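BAG family molecular chaperone regulator 4 (PDB 4HWH) binds the ATPase domain of HSP70/HSC70 chaperones through its BAG domain and probably acts as a co-chaperone regulating programmed cell death and stress responses. Local coordinates at residues T32-A35 with V36-D40. Sequence-based numbering, arbitrary orientation.
Sequences TQVA and VREFD
Val34 brings its CG1 methyl obliquely onto the end of the Phe39 ring, 3.6 Å from CZ, and the same methyl also lies 3.6 Å from CG of Glu38. With CG1 anti to the backbone N (chi1 175°), the branched valine reaches both Glu38 and Phe39. Phe39 suits its place because it is buried, and its apolar ring fills the space between Val34 and helix 63-86. Replacing Phe39 by an alanine would probably take the ring from beside Val34 and open a gap towards Val80 and Leu83. Ala35 O accepts a hydrogen bond from N of Glu38 at 3.0 Å, the donor standing 50° out of the carbonyl plane. Glu38, bent at chi2 (-52°), lays its CG 3.3 Å from the same Ala35 O, and its apolar CB and CG also pack on Val34. Its OE2 forms a salt bridge of charges only with Arg37 NE, 3.5 Å away and well out of the guanidinium plane. In the three-helix bundle of the BAG domain, this is the entry from the loop into helix 36-54: Val34 rests on Leu24, Ala27 and Val28 of helix 3-29, while Phe39 packs against Val80 and Leu83 of helix 63-86.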
ATOM      1  N   THR A  32      -3.543 -20.671   4.494  1.00 33.72           N
ATOM      2  CA  THR A  32      -4.177 -20.631   3.178  1.00 35.28           C
ATOM      3  C   THR A  32      -3.167 -20.304   2.078  1.00 42.81           C
ATOM      4  O   THR A  32      -2.279 -19.467   2.257  1.00 36.48           O
ATOM      5  CB  THR A  32      -5.337 -19.619   3.121  1.00 46.51           C
ATOM      6  OG1 THR A  32      -4.818 -18.287   3.194  1.00 62.58           O
ATOM      7  CG2 THR A  32      -6.304 -19.847   4.265  1.00 45.33           C
ATOM      8  N   GLN A  33      -3.306 -20.978   0.940  1.00 52.66           N
ATOM      9  CA  GLN A  33      -2.436 -20.733  -0.204  1.00 60.97           C
ATOM     10  C   GLN A  33      -2.933 -19.524  -0.989  1.00 56.56           C
ATOM     11  O   GLN A  33      -3.890 -19.617  -1.755  1.00 59.79           O
ATOM     12  CB  GLN A  33      -2.373 -21.968  -1.106  1.00 70.86           C
ATOM     13  CG  GLN A  33      -1.370 -21.853  -2.244  1.00 85.40           C
ATOM     14  CD  GLN A  33      -1.288 -23.118  -3.079  1.00 94.54           C
ATOM     15  OE1 GLN A  33      -1.959 -24.110  -2.790  1.00 97.10           O
ATOM     16  NE2 GLN A  33      -0.461 -23.089  -4.118  1.00 98.47           N
ATOM     17  N   VAL A  34      -2.276 -18.387  -0.782  1.00 42.06           N
ATOM     18  CA  VAL A  34      -2.680 -17.134  -1.404  1.00 30.03           C
ATOM     19  C   VAL A  34      -2.091 -16.987  -2.805  1.00 31.99           C
ATOM     20  O   VAL A  34      -0.879 -17.112  -2.996  1.00 31.79           O
ATOM     21  CB  VAL A  34      -2.261 -15.927  -0.543  1.00 29.05           C
ATOM     22  CG1 VAL A  34      -2.586 -14.624  -1.250  1.00 25.10           C
ATOM     23  CG2 VAL A  34      -2.944 -15.986   0.820  1.00 33.12           C
ATOM     24  N   ALA A  35      -2.958 -16.726  -3.780  1.00 27.97           N
ATOM     25  CA  ALA A  35      -2.537 -16.554  -5.171  1.00 30.68           C
ATOM     26  C   ALA A  35      -1.531 -15.417  -5.306  1.00 28.75           C
ATOM     27  O   ALA A  35      -1.679 -14.375  -4.673  1.00 28.82           O
ATOM     28  CB  ALA A  35      -3.743 -16.297  -6.060  1.00 32.12           C
ATOM     29  N   VAL A  36      -0.513 -15.613  -6.138  1.00 26.67           N
ATOM     30  CA  VAL A  36       0.511 -14.592  -6.321  1.00 27.88           C
ATOM     31  C   VAL A  36      -0.078 -13.245  -6.757  1.00 28.49           C
ATOM     32  O   VAL A  36       0.445 -12.189  -6.397  1.00 23.88           O
ATOM     33  CB  VAL A  36       1.603 -15.046  -7.320  1.00 37.77           C
ATOM     34  CG1 VAL A  36       0.997 -15.350  -8.682  1.00 36.95           C
ATOM     35  CG2 VAL A  36       2.693 -13.991  -7.437  1.00 45.75           C
ATOM     36  N   ARG A  37      -1.171 -13.276  -7.516  1.00 27.98           N
ATOM     37  CA  ARG A  37      -1.764 -12.031  -8.009  1.00 26.14           C
ATOM     38  C   ARG A  37      -2.247 -11.117  -6.881  1.00 20.22           C
ATOM     39  O   ARG A  37      -2.306  -9.903  -7.052  1.00 22.51           O
ATOM     40  CB  ARG A  37      -2.899 -12.291  -9.007  1.00 26.96           C
ATOM     41  CG  ARG A  37      -4.190 -12.801  -8.387  1.00 28.19           C
ATOM     42  CD  ARG A  37      -5.383 -12.507  -9.288  1.00 35.01           C
ATOM     43  NE  ARG A  37      -6.614 -13.097  -8.769  1.00 36.15           N
ATOM     44  CZ  ARG A  37      -7.114 -14.254  -9.185  1.00 36.37           C
ATOM     45  NH1 ARG A  37      -6.492 -14.942 -10.133  1.00 38.37           N
ATOM     46  NH2 ARG A  37      -8.237 -14.722  -8.657  1.00 38.21           N
ATOM     47  N   GLU A  38      -2.597 -11.696  -5.734  1.00 21.93           N
ATOM     48  CA  GLU A  38      -3.025 -10.886  -4.596  1.00 27.48           C
ATOM     49  C   GLU A  38      -1.888  -9.966  -4.164  1.00 29.93           C
ATOM     50  O   GLU A  38      -2.088  -8.771  -3.955  1.00 20.85           O
ATOM     51  CB  GLU A  38      -3.452 -11.754  -3.406  1.00 25.80           C
ATOM     52  CG  GLU A  38      -4.444 -12.847  -3.729  1.00 31.41           C
ATOM     53  CD  GLU A  38      -5.666 -12.337  -4.462  1.00 33.65           C
ATOM     54  OE1 GLU A  38      -6.132 -11.217  -4.169  1.00 38.35           O
ATOM     55  OE2 GLU A  38      -6.164 -13.069  -5.334  1.00 31.95           O
ATOM     56  N   PHE A  39      -0.695 -10.534  -4.018  1.00 22.08           N
ATOM     57  CA  PHE A  39       0.464  -9.754  -3.601  1.00 23.70           C
ATOM     58  C   PHE A  39       0.840  -8.736  -4.671  1.00 23.13           C
ATOM     59  O   PHE A  39       1.166  -7.589  -4.367  1.00 19.29           O
ATOM     60  CB  PHE A  39       1.653 -10.669  -3.309  1.00 26.74           C
ATOM     61  CG  PHE A  39       1.349 -11.755  -2.323  1.00 26.40           C
ATOM     62  CD1 PHE A  39       0.894 -11.446  -1.051  1.00 32.34           C
ATOM     63  CD2 PHE A  39       1.519 -13.086  -2.664  1.00 28.10           C
ATOM     64  CE1 PHE A  39       0.611 -12.443  -0.136  1.00 32.89           C
ATOM     65  CE2 PHE A  39       1.236 -14.090  -1.755  1.00 32.43           C
ATOM     66  CZ  PHE A  39       0.781 -13.766  -0.488  1.00 29.08           C
ATOM     67  N   ASP A  40       0.786  -9.158  -5.930  1.00 20.79           N
ATOM     68  CA  ASP A  40       1.170  -8.280  -7.024  1.00 23.37           C
ATOM     69  C   ASP A  40       0.170  -7.148  -7.235  1.00 19.79           C
ATOM     70  O   ASP A  40       0.563  -6.013  -7.494  1.00 23.08           O
ATOM     71  CB  ASP A  40       1.389  -9.083  -8.309  1.00 24.15           C
ATOM     72  CG  ASP A  40       2.677  -9.883  -8.272  1.00 28.63           C
ATOM     73  OD1 ASP A  40       3.534  -9.579  -7.419  1.00 33.96           O
ATOM     74  OD2 ASP A  40       2.837 -10.806  -9.090  1.00 32.71           O
TER